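Local atomic coordinates of flagellar protein FliL (Vibrio alginolyticus, PDB entry 6AHP), a protein that assists the function of the bacterial flagellar motor and has a stomatin-like periplasmic core. Residues E43-Y48 and K96-K101. Residues are numbered along the deposited sequence; the frame is centred on the assembly and turned at random.
Sequences EELARY and KPVIEK
Val-98 sets its two methyls against one side of helix 40-48: CG1 lies between Leu-45 and Ala-46, and CG2 rests on Leu-45. CG1 does most of the touching. Val-98 CG1 lies 3.9 Å from Leu-45 CB and 4.0 Å from Ala-46 CB, so it bridges two successive residues of the helix. Val-98 CG1 also rests 3.7 Å from the backbone N of Ala-46. The second methyl, Val-98 CG2, sits 4.1 Å from Leu-45 CD1. The side chain of Val-98 has CG1 anti to the backbone N (chi1 172°), which turns the two methyls toward the helix.

Lys-96 meets Leu-45 in a different way. The outer part of the Lys-96 chain is kinked (chi4 101°), which brings its end to the leucine methyl, and the two side chains cross at about a right angle. The ammonium atom Lys-96 NZ comes to 3.4 Å from Leu-45 CD1. This is a contact of a charged end with a methyl; the polar partner of NZ is Glu-41, one helical turn before Leu-45, which forms a salt bridge with it.

Within the helix, Arg-47 and Glu-43 form a salt bridge, with Arg-47 NE and NH2 both donating to Glu-43 OE2.

The fold here is the three-stranded antiparallel sheet with helices of the FliL core, assigned to the SPFH clan. The contact joins the short helix after strand 26-38 to the loop between helix 72-94 and strand 101-109. No hydrogen bond links the two segments. Val-98 also packs on Leu-90 of helix 72-94, and Ala-46 on Val-10 and Val-37 of the sheet. The loop then enters the sheet through a classic beta bulge, where Glu-100 and Lys-101 share Met-36 as their backbone partner.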
loop_
_atom_site.group_PDB
_atom_site.type_symbol
_atom_site.label_atom_id
_atom_site.label_comp_id
_atom_site.label_asym_id
_atom_site.label_seq_id
_atom_site.Cartn_x
_atom_site.Cartn_y
_atom_site.Cartn_z
ATOM N N GLU A 43 -12.579 13.892 -6.597
ATOM C CA GLU A 43 -12.031 13.084 -7.679
ATOM C C GLU A 43 -10.563 13.419 -7.912
ATOM O O GLU A 43 -9.715 12.523 -8.020
ATOM C CB GLU A 43 -12.837 13.260 -8.977
ATOM C CG GLU A 43 -12.278 12.375 -10.104
ATOM C CD GLU A 43 -12.964 12.583 -11.468
ATOM O OE1 GLU A 43 -14.087 13.140 -11.498
ATOM O OE2 GLU A 43 -12.381 12.178 -12.508
ATOM N N GLU A 44 -10.231 14.703 -7.963
ATOM C CA GLU A 44 -8.835 15.060 -8.184
ATOM C C GLU A 44 -7.963 14.613 -7.009
ATOM O O GLU A 44 -6.848 14.114 -7.212
ATOM C CB GLU A 44 -8.735 16.560 -8.467
ATOM C CG GLU A 44 -8.736 17.465 -7.273
ATOM C CD GLU A 44 -8.012 18.786 -7.571
ATOM O OE1 GLU A 44 -7.586 18.965 -8.735
ATOM O OE2 GLU A 44 -7.869 19.631 -6.650
ATOM N N LEU A 45 -8.484 14.695 -5.783
ATOM C CA LEU A 45 -7.770 14.152 -4.626
ATOM C C LEU A 45 -7.562 12.645 -4.733
ATOM O O LEU A 45 -6.478 12.141 -4.416
ATOM C CB LEU A 45 -8.519 14.472 -3.341
ATOM C CG LEU A 45 -8.429 15.944 -2.935
ATOM C CD1 LEU A 45 -9.340 16.221 -1.759
ATOM C CD2 LEU A 45 -6.947 16.294 -2.610
ATOM N N ALA A 46 -8.604 11.895 -5.122
ATOM C CA ALA A 46 -8.466 10.442 -5.226
ATOM C C ALA A 46 -7.406 10.064 -6.251
ATOM O O ALA A 46 -6.656 9.094 -6.062
ATOM C CB ALA A 46 -9.813 9.807 -5.607
ATOM N N ARG A 47 -7.329 10.818 -7.350
ATOM C CA ARG A 47 -6.305 10.529 -8.351
ATOM C C ARG A 47 -4.911 10.921 -7.849
ATOM O O ARG A 47 -3.952 10.181 -8.054
ATOM C CB ARG A 47 -6.612 11.251 -9.666
ATOM C CG ARG A 47 -7.976 10.949 -10.231
ATOM C CD ARG A 47 -8.124 11.575 -11.615
ATOM N NE ARG A 47 -9.409 11.267 -12.222
ATOM C CZ ARG A 47 -9.677 10.127 -12.847
ATOM N NH1 ARG A 47 -8.741 9.187 -12.945
ATOM N NH2 ARG A 47 -10.878 9.924 -13.371
ATOM N N TYR A 48 -4.781 12.069 -7.181
ATOM C CA TYR A 48 -3.455 12.502 -6.746
ATOM C C TYR A 48 -2.876 11.561 -5.684
ATOM O O TYR A 48 -1.675 11.259 -5.694
ATOM C CB TYR A 48 -3.536 13.938 -6.229
ATOM C CG TYR A 48 -2.204 14.497 -5.725
ATOM C CD1 TYR A 48 -1.284 15.096 -6.609
ATOM C CD2 TYR A 48 -1.877 14.444 -4.390
ATOM C CE1 TYR A 48 -0.067 15.591 -6.152
ATOM C CE2 TYR A 48 -0.660 14.951 -3.919
ATOM C CZ TYR A 48 0.235 15.520 -4.803
ATOM O OH TYR A 48 1.427 16.010 -4.325
ATOM N N LYS A 96 -9.480 14.788 5.129
ATOM C CA LYS A 96 -10.779 14.445 4.575
ATOM C C LYS A 96 -10.744 13.013 4.035
ATOM O O LYS A 96 -9.764 12.564 3.599
ATOM C CB LYS A 96 -11.352 15.364 3.510
ATOM C CG LYS A 96 -10.544 16.446 2.925
ATOM C CD LYS A 96 -11.486 17.544 2.517
ATOM C CE LYS A 96 -11.027 18.198 1.260
ATOM N NZ LYS A 96 -11.807 17.684 0.122
ATOM N N PRO A 97 -11.858 12.337 4.088
ATOM C CA PRO A 97 -12.047 10.959 3.678
ATOM C C PRO A 97 -11.832 10.705 2.204
ATOM O O PRO A 97 -11.465 9.647 1.888
ATOM C CB PRO A 97 -13.443 10.638 4.149
ATOM C CG PRO A 97 -14.109 11.909 4.196
ATOM C CD PRO A 97 -13.079 12.880 4.637
ATOM N N VAL A 98 -12.215 11.663 1.384
ATOM C CA VAL A 98 -12.107 11.692 -0.050
ATOM C C VAL A 98 -13.079 10.807 -0.800
ATOM O O VAL A 98 -13.792 11.268 -1.581
ATOM C CB VAL A 98 -10.657 11.527 -0.546
ATOM C CG1 VAL A 98 -10.547 11.375 -2.026
ATOM C CG2 VAL A 98 -9.787 12.589 0.029
ATOM N N ILE A 99 -13.084 9.543 -0.544
ATOM C CA ILE A 99 -13.948 8.659 -1.246
ATOM C C ILE A 99 -15.247 8.356 -0.565
ATOM O O ILE A 99 -15.377 8.563 0.567
ATOM C CB ILE A 99 -13.264 7.305 -1.561
ATOM C CG1 ILE A 99 -12.950 6.535 -0.299
ATOM C CG2 ILE A 99 -12.020 7.505 -2.320
ATOM C CD1 ILE A 99 -12.702 5.068 -0.497
ATOM N N GLU A 100 -16.208 7.920 -1.329
ATOM C CA GLU A 100 -17.457 7.327 -0.881
ATOM C C GLU A 100 -17.260 5.899 -0.391
ATOM O O GLU A 100 -17.731 5.544 0.691
ATOM C CB GLU A 100 -18.486 7.354 -2.015
ATOM C CG GLU A 100 -18.946 8.745 -2.350
ATOM C CD GLU A 100 -20.082 9.224 -1.443
ATOM O OE1 GLU A 100 -19.829 10.133 -0.599
ATOM O OE2 GLU A 100 -21.215 8.683 -1.583
ATOM N N LYS A 101 -16.747 5.091 -1.322
ATOM C CA LYS A 101 -16.545 3.673 -1.059
ATOM C C LYS A 101 -15.702 3.126 -2.195
ATOM O O LYS A 101 -15.595 3.744 -3.257
ATOM C CB LYS A 101 -17.886 2.915 -0.953
ATOM C CG LYS A 101 -18.846 3.223 -2.124
ATOM C CD LYS A 101 -19.900 2.143 -2.340
ATOM C CE LYS A 101 -21.152 2.392 -1.535
ATOM N NZ LYS A 101 -21.779 3.737 -1.743
#